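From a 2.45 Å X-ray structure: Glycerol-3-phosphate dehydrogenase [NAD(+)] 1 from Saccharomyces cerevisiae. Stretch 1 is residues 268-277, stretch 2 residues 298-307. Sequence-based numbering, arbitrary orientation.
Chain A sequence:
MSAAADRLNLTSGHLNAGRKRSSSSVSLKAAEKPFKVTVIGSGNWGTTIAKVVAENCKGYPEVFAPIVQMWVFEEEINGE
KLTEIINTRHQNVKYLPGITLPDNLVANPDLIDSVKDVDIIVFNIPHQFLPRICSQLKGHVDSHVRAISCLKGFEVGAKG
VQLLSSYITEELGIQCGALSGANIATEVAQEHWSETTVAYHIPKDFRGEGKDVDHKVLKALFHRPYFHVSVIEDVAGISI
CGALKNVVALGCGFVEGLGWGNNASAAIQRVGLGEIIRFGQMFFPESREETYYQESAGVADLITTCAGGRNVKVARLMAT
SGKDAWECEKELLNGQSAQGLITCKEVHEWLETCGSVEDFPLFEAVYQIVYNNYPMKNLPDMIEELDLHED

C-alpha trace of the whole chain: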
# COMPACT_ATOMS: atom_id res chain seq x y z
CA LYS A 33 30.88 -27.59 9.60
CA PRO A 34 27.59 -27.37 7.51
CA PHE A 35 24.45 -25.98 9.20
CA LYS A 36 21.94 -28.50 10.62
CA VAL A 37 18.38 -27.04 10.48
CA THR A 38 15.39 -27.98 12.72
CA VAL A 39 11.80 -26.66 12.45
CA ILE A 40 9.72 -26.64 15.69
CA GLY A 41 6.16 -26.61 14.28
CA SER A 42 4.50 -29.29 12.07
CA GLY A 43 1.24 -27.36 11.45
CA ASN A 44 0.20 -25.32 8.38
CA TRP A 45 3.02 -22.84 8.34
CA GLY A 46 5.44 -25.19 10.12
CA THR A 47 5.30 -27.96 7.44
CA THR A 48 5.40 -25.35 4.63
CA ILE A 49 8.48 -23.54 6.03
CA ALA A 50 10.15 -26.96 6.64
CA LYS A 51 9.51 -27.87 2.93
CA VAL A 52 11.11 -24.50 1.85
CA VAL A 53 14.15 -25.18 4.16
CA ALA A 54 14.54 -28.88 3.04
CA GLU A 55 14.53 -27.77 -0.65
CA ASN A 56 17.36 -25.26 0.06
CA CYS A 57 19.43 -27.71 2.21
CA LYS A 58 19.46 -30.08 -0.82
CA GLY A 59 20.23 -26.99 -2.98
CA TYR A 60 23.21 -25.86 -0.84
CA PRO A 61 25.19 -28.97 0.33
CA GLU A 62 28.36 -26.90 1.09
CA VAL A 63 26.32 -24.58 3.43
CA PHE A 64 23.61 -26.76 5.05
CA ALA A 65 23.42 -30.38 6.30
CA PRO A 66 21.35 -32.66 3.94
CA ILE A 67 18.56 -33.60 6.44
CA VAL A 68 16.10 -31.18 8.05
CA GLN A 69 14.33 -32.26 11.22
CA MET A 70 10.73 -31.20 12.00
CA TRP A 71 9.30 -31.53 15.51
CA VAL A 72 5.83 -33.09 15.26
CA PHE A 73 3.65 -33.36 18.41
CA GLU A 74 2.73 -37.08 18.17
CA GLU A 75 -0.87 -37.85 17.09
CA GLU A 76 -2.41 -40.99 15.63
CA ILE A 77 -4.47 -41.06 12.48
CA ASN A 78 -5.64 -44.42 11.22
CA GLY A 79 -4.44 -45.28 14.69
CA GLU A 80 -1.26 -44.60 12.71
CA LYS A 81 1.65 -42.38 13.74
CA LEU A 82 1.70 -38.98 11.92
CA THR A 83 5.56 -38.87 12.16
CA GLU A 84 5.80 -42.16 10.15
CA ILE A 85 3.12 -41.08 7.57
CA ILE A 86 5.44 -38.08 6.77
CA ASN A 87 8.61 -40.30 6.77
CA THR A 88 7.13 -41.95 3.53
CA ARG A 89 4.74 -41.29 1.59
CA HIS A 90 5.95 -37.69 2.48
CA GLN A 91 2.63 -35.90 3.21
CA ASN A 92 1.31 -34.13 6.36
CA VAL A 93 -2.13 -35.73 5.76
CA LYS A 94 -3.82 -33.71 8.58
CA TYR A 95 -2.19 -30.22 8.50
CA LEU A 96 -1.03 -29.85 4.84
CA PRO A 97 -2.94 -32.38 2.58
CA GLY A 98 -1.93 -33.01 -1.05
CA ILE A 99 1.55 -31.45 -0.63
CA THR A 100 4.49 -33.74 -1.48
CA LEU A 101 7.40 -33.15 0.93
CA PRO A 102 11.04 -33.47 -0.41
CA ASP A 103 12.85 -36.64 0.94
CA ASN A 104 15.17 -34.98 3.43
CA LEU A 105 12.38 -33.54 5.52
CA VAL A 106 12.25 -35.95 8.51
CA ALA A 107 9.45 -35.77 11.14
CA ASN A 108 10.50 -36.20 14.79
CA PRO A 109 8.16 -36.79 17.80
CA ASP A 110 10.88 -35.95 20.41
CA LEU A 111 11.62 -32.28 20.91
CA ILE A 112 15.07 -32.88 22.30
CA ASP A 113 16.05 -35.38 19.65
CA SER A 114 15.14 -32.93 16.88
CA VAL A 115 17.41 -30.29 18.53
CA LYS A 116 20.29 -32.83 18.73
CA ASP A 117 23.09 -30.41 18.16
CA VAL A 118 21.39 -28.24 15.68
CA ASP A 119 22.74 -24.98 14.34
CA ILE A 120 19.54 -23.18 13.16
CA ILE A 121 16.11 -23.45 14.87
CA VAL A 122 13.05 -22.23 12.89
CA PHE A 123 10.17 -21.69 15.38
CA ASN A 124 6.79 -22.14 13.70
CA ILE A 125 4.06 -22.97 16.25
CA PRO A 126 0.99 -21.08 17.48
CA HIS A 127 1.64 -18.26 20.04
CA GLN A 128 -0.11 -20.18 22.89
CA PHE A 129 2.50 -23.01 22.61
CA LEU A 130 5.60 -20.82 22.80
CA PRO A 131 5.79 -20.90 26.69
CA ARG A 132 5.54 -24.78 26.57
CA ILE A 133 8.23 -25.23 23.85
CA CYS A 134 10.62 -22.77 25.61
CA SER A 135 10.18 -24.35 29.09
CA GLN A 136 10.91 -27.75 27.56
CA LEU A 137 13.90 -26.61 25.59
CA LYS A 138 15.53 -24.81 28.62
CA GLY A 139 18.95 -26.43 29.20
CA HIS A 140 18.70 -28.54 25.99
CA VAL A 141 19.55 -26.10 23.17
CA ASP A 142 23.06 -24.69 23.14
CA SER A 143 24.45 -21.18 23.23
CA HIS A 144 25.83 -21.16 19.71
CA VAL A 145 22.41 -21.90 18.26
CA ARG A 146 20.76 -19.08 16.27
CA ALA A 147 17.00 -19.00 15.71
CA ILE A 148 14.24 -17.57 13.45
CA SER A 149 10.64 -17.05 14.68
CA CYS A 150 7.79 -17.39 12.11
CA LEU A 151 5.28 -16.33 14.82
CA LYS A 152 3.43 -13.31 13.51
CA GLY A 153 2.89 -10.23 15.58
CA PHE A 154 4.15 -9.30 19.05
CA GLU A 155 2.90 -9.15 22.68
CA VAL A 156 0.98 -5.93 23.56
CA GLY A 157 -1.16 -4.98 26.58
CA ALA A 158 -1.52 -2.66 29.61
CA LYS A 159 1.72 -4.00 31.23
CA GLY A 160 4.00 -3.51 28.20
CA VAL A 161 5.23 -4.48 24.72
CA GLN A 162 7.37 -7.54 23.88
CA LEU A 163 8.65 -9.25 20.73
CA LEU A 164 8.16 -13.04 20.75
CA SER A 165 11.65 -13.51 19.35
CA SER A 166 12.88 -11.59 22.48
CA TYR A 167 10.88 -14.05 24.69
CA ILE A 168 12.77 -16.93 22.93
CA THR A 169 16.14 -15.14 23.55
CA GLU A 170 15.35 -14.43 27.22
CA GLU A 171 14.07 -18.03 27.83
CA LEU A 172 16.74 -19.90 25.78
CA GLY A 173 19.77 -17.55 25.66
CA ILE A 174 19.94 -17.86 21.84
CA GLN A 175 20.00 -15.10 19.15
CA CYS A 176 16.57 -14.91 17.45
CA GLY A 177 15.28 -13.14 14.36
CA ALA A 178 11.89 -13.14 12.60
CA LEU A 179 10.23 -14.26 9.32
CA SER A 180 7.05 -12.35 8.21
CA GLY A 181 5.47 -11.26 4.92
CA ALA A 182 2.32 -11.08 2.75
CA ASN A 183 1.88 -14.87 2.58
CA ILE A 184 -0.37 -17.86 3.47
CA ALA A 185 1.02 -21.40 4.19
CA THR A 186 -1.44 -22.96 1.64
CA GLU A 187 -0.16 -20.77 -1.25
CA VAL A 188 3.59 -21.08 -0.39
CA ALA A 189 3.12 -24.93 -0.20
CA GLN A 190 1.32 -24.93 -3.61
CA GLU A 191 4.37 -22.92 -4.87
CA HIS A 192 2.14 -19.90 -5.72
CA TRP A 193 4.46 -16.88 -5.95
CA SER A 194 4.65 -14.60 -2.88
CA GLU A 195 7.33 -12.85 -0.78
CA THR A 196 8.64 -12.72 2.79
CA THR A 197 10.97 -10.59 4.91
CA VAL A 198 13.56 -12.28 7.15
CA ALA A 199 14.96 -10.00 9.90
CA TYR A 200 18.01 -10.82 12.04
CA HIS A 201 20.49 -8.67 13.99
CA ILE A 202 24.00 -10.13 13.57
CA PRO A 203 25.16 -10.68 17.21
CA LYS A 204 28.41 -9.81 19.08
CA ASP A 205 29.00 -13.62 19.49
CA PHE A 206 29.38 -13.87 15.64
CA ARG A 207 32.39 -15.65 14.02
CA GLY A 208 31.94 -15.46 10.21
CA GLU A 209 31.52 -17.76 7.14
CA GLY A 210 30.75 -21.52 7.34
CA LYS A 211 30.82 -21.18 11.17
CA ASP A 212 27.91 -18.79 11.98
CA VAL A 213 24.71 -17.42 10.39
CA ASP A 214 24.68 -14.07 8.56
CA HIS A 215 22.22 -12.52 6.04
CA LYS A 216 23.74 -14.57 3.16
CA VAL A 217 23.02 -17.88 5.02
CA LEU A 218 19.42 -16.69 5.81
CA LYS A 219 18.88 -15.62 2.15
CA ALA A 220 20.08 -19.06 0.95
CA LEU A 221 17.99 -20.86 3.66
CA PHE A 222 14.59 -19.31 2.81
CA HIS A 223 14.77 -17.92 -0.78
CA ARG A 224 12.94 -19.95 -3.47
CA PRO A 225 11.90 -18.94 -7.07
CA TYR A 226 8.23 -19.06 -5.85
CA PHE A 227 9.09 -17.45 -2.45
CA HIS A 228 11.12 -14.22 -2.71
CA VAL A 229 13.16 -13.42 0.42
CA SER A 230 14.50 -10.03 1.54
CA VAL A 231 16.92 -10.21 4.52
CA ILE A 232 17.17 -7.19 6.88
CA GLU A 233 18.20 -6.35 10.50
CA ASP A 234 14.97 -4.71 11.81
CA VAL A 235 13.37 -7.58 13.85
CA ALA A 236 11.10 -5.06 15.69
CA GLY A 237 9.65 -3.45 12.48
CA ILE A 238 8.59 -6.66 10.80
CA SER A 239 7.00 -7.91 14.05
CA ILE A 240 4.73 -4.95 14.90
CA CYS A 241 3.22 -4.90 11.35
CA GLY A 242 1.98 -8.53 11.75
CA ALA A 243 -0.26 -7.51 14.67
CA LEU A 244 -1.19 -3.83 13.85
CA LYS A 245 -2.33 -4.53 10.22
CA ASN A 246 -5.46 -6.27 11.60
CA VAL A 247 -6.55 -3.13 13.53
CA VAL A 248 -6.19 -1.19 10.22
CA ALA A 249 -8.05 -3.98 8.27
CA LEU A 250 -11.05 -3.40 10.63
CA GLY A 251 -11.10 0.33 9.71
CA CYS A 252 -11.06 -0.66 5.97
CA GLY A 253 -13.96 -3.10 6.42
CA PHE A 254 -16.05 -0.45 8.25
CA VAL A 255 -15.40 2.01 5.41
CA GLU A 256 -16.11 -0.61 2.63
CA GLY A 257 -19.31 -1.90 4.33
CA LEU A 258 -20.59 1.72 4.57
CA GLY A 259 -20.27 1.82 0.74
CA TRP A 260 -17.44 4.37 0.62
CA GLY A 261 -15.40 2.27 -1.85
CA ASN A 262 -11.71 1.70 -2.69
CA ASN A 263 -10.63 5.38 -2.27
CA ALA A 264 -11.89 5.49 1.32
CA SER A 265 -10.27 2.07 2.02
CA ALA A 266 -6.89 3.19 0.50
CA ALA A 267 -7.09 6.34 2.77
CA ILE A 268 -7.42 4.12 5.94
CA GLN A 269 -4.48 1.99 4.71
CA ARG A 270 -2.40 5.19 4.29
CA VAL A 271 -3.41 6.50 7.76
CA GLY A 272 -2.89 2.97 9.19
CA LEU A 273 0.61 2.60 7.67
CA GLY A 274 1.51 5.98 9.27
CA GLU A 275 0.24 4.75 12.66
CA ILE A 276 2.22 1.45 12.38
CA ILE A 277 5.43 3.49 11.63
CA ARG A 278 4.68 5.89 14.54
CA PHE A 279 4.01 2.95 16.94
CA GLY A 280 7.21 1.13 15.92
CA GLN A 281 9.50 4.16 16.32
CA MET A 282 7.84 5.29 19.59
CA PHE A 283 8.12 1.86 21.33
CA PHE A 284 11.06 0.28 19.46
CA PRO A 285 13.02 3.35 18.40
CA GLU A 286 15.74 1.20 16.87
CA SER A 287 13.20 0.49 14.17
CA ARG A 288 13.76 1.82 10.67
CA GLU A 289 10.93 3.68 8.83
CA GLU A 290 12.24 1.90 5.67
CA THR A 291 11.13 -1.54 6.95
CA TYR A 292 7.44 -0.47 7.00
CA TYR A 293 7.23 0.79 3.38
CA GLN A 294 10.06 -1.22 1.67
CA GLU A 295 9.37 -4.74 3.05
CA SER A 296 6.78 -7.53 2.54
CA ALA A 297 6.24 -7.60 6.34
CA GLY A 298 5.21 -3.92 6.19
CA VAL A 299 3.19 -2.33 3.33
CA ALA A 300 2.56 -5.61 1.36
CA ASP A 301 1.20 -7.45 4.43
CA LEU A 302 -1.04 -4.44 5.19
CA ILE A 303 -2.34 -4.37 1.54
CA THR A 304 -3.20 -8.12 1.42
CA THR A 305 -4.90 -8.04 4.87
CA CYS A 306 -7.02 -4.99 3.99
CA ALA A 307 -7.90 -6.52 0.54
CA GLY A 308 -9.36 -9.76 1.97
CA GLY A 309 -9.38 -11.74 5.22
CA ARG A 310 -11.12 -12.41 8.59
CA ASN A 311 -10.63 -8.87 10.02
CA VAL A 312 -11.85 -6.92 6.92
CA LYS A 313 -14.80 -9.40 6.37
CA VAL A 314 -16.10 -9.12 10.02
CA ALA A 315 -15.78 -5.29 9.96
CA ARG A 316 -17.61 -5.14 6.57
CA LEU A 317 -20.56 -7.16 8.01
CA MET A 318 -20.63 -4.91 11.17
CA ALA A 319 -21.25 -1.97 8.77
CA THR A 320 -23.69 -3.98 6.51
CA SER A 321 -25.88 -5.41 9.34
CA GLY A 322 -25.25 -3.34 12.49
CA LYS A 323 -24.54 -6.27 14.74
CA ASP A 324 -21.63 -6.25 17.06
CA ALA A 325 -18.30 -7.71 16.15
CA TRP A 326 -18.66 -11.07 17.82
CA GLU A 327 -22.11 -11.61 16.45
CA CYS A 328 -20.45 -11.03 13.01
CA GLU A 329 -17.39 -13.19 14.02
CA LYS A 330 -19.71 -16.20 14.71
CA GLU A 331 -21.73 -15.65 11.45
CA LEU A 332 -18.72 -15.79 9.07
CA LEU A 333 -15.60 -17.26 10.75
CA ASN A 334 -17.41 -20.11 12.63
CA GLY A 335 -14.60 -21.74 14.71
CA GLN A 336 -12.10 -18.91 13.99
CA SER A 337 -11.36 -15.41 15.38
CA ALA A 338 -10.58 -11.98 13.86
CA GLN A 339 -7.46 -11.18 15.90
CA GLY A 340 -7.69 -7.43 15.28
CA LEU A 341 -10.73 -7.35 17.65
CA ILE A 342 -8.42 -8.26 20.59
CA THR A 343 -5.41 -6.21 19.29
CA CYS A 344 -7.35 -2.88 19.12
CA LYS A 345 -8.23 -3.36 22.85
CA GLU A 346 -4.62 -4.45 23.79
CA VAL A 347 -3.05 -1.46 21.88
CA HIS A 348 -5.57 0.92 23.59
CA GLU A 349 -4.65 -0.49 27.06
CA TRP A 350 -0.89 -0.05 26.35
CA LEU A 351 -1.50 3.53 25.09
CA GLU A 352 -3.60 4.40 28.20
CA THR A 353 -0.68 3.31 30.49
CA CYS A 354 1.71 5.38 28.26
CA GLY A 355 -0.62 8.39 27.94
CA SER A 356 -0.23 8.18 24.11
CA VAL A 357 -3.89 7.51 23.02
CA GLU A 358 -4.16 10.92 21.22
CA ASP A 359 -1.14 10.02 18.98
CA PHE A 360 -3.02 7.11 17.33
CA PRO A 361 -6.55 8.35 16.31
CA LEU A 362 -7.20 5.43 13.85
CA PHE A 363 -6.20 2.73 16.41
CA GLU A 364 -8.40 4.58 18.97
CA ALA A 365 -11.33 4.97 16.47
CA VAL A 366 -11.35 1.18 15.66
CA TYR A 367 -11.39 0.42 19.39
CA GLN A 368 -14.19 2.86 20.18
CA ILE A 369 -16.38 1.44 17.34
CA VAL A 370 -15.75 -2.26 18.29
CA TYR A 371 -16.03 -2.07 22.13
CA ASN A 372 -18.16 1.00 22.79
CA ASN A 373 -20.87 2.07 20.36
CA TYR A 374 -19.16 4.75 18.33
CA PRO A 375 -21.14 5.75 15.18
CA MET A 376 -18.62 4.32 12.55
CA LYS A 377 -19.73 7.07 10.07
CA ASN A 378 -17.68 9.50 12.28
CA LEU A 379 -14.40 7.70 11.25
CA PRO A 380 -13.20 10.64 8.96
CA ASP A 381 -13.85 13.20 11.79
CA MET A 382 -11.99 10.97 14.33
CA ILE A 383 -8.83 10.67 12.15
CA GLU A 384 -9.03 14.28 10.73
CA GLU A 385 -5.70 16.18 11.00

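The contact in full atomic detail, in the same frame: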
# COMPACT_ATOMS: atom_id res chain seq x y z
N ILE A 268 -7.61 4.78 4.63
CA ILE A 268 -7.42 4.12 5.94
C ILE A 268 -6.11 3.35 5.97
O ILE A 268 -5.43 3.36 7.00
CB ILE A 268 -8.67 3.31 6.44
CG1 ILE A 268 -9.72 4.27 7.00
CG2 ILE A 268 -8.32 2.29 7.55
CD1 ILE A 268 -10.76 4.46 6.17
N GLN A 269 -5.75 2.71 4.84
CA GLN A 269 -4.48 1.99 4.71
C GLN A 269 -3.30 2.95 4.82
O GLN A 269 -2.33 2.64 5.50
CB GLN A 269 -4.43 1.21 3.39
CG GLN A 269 -5.27 -0.05 3.45
CD GLN A 269 -5.42 -0.74 2.12
OE1 GLN A 269 -6.49 -0.73 1.52
NE2 GLN A 269 -4.38 -1.41 1.67
N ARG A 270 -3.43 4.15 4.23
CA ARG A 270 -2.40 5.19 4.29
C ARG A 270 -2.25 5.71 5.73
O ARG A 270 -1.13 5.82 6.22
CB ARG A 270 -2.74 6.35 3.34
CG ARG A 270 -1.70 7.45 3.32
CD ARG A 270 -2.26 8.74 2.80
NE ARG A 270 -3.25 9.36 3.68
CZ ARG A 270 -2.96 10.18 4.69
NH1 ARG A 270 -1.69 10.45 4.98
NH2 ARG A 270 -3.92 10.72 5.41
N VAL A 271 -3.39 6.01 6.38
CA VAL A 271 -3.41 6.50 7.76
C VAL A 271 -2.86 5.40 8.68
O VAL A 271 -2.02 5.68 9.54
CB VAL A 271 -4.82 7.03 8.16
CG1 VAL A 271 -4.92 7.28 9.67
CG2 VAL A 271 -5.16 8.30 7.39
N GLY A 272 -3.31 4.16 8.46
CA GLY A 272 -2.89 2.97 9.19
C GLY A 272 -1.41 2.71 9.11
O GLY A 272 -0.76 2.54 10.15
N LEU A 273 -0.83 2.75 7.88
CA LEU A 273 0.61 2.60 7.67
C LEU A 273 1.39 3.64 8.50
O LEU A 273 2.35 3.27 9.16
CB LEU A 273 1.01 2.68 6.18
CG LEU A 273 2.49 2.42 5.84
CD1 LEU A 273 2.93 0.98 6.19
CD2 LEU A 273 2.78 2.73 4.39
N GLY A 274 0.91 4.89 8.50
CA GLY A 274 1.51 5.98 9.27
C GLY A 274 1.50 5.70 10.75
O GLY A 274 2.49 5.96 11.44
N GLU A 275 0.40 5.10 11.25
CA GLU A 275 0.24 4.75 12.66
C GLU A 275 1.10 3.57 13.09
O GLU A 275 1.58 3.55 14.21
CB GLU A 275 -1.23 4.61 13.05
CG GLU A 275 -1.89 5.96 13.21
CD GLU A 275 -3.29 6.00 13.76
OE1 GLU A 275 -3.99 7.01 13.51
OE2 GLU A 275 -3.69 5.04 14.46
N ILE A 276 1.34 2.61 12.17
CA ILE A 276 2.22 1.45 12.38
C ILE A 276 3.67 1.95 12.50
O ILE A 276 4.39 1.54 13.40
CB ILE A 276 2.03 0.38 11.26
CG1 ILE A 276 0.59 -0.22 11.32
CG2 ILE A 276 3.09 -0.74 11.38
CD1 ILE A 276 0.16 -1.15 10.13
N ILE A 277 4.09 2.88 11.61
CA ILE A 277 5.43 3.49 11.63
C ILE A 277 5.65 4.22 12.96
O ILE A 277 6.66 4.00 13.63
CB ILE A 277 5.66 4.43 10.40
CG1 ILE A 277 5.65 3.62 9.09
CG2 ILE A 277 6.95 5.26 10.55
CD1 ILE A 277 5.31 4.40 7.83
N GLY A 298 5.85 -5.21 6.03
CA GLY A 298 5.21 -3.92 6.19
C GLY A 298 4.03 -3.70 5.27
O GLY A 298 3.01 -4.38 5.41
N VAL A 299 4.19 -2.76 4.32
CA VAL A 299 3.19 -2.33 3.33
C VAL A 299 2.44 -3.48 2.61
O VAL A 299 1.20 -3.44 2.54
CB VAL A 299 3.77 -1.25 2.37
CG1 VAL A 299 4.79 -1.83 1.39
CG2 VAL A 299 2.65 -0.51 1.62
N ALA A 300 3.17 -4.49 2.09
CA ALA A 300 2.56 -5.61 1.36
C ALA A 300 1.62 -6.43 2.26
O ALA A 300 0.49 -6.74 1.84
CB ALA A 300 3.64 -6.51 0.75
N ASP A 301 2.04 -6.71 3.50
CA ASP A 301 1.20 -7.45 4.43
C ASP A 301 -0.05 -6.67 4.81
O ASP A 301 -1.13 -7.25 4.93
CB ASP A 301 1.98 -7.94 5.65
CG ASP A 301 1.41 -9.22 6.23
OD1 ASP A 301 0.49 -9.79 5.62
OD2 ASP A 301 1.89 -9.65 7.29
N LEU A 302 0.08 -5.34 4.93
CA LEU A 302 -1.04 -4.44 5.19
C LEU A 302 -2.04 -4.49 4.00
O LEU A 302 -3.23 -4.66 4.22
CB LEU A 302 -0.52 -3.01 5.41
CG LEU A 302 -1.57 -1.94 5.74
CD1 LEU A 302 -2.21 -2.18 7.11
CD2 LEU A 302 -0.98 -0.55 5.66
N ILE A 303 -1.53 -4.35 2.76
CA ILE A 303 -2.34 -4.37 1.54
C ILE A 303 -3.16 -5.66 1.43
O ILE A 303 -4.38 -5.58 1.29
CB ILE A 303 -1.49 -4.06 0.26
CG1 ILE A 303 -1.01 -2.59 0.28
CG2 ILE A 303 -2.29 -4.36 -1.04
CD1 ILE A 303 0.11 -2.23 -0.77
N THR A 304 -2.51 -6.83 1.52
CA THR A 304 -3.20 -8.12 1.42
C THR A 304 -4.28 -8.33 2.48
O THR A 304 -5.36 -8.84 2.15
CB THR A 304 -2.21 -9.29 1.27
OG1 THR A 304 -2.92 -10.42 0.78
CG2 THR A 304 -1.47 -9.66 2.58
N THR A 305 -4.00 -7.91 3.73
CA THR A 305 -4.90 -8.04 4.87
C THR A 305 -6.13 -7.16 4.69
O THR A 305 -7.25 -7.61 4.94
CB THR A 305 -4.13 -7.77 6.17
OG1 THR A 305 -2.99 -8.63 6.22
CG2 THR A 305 -4.99 -7.98 7.41
N CYS A 306 -5.93 -5.92 4.24
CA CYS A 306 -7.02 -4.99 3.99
C CYS A 306 -7.83 -5.32 2.72
O CYS A 306 -8.99 -4.93 2.63
CB CYS A 306 -6.48 -3.56 3.97
SG CYS A 306 -5.73 -3.04 5.53
N ALA A 307 -7.24 -6.08 1.78
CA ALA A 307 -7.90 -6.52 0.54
C ALA A 307 -8.92 -7.63 0.81
O ALA A 307 -10.03 -7.58 0.30
CB ALA A 307 -6.87 -6.98 -0.49
O HOH W 1 -5.63 -3.56 0.32

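The polar side chain at the centre of this contact makes no direct hydrogen bond to the facing helix; its amide is linked to that helix through a water. Gln269 has 91 Å² covered by the other stretch, more than any other residue here, and its CA-to-CB bond points toward the partner. With chi1 at -76° (m) and chi2 at 171° (t), the chain extends until CD lies 3.5 Å from Cys306 CB and NE2 lies 3.6 Å from Ile303 CA. Both partners in these approaches are carbon atoms, so the amide packs against the facing helix by van der Waals contact.

The polar link runs through water 1. The water donates a hydrogen bond to Ile303 O at 2.6 Å and accepts a weak one from Gln269 NE2 at 2.8 Å. Ile303 O lies one turn before the end of the stretch and also accepts the backbone hydrogen bond from Ala307 N, at 2.9 Å, so the water uses a carbonyl already engaged in its own helix.

The remainder of the contact is apolar and centres on Leu302, which has 82 Å² covered and a CA-to-CB bond directed toward stretch 1. Its chi1 of -178° (t) and chi2 of 68° (p) place the two methyls against different residues. CD2 lies 3.5 Å from Gln269 O and 3.8 Å from Leu273 CB, whereas CD1 is 4.0 Å from Ile276 CD1. The first of these is a methyl resting on a backbone carbonyl whose hydrogen-bonding role is met within its helix, since Leu273 N donates to Gln269 O at 2.8 Å.

Leu273 adopts the same rotamer pair as Leu302, t and p, and also points toward its partner helix. Besides meeting Leu302 through CB, it brings CD2 to 4.3 Å from Val299 CG2, a looser apolar contact. Val299 directs its CA-to-CB bond sideways and has 27 Å² covered, about half the 56 Å² of Leu273.

The helix axes approach to 10.8 Å, with 139° between their N-to-C directions, an oblique and broadly antiparallel arrangement. The register agrees: Gln269 CA is 7.3 Å from Leu302 CA, and Leu273 CA is 7.1 Å from Val299 CA, so advancing four residues along stretch 1 corresponds to stepping back three along stretch 2. With CA atoms about 7 Å apart at these pairs, the contacts are made largely by side chains, and the total buried surface is a modest 341 Å².

Gly272 lies on the facing side of its helix but has only 5 Å² covered. An ideal CB there would point toward stretch 2 and stay 4.5 Å from Leu302 CD1, yet would fall 2.9 Å from Ile268 O. The clash in this conformation is therefore with its own helix, not with the partner. Ile268 O is also the acceptor for Gly272 N, at 2.7 Å, the ordinary helical i to i-4 bond.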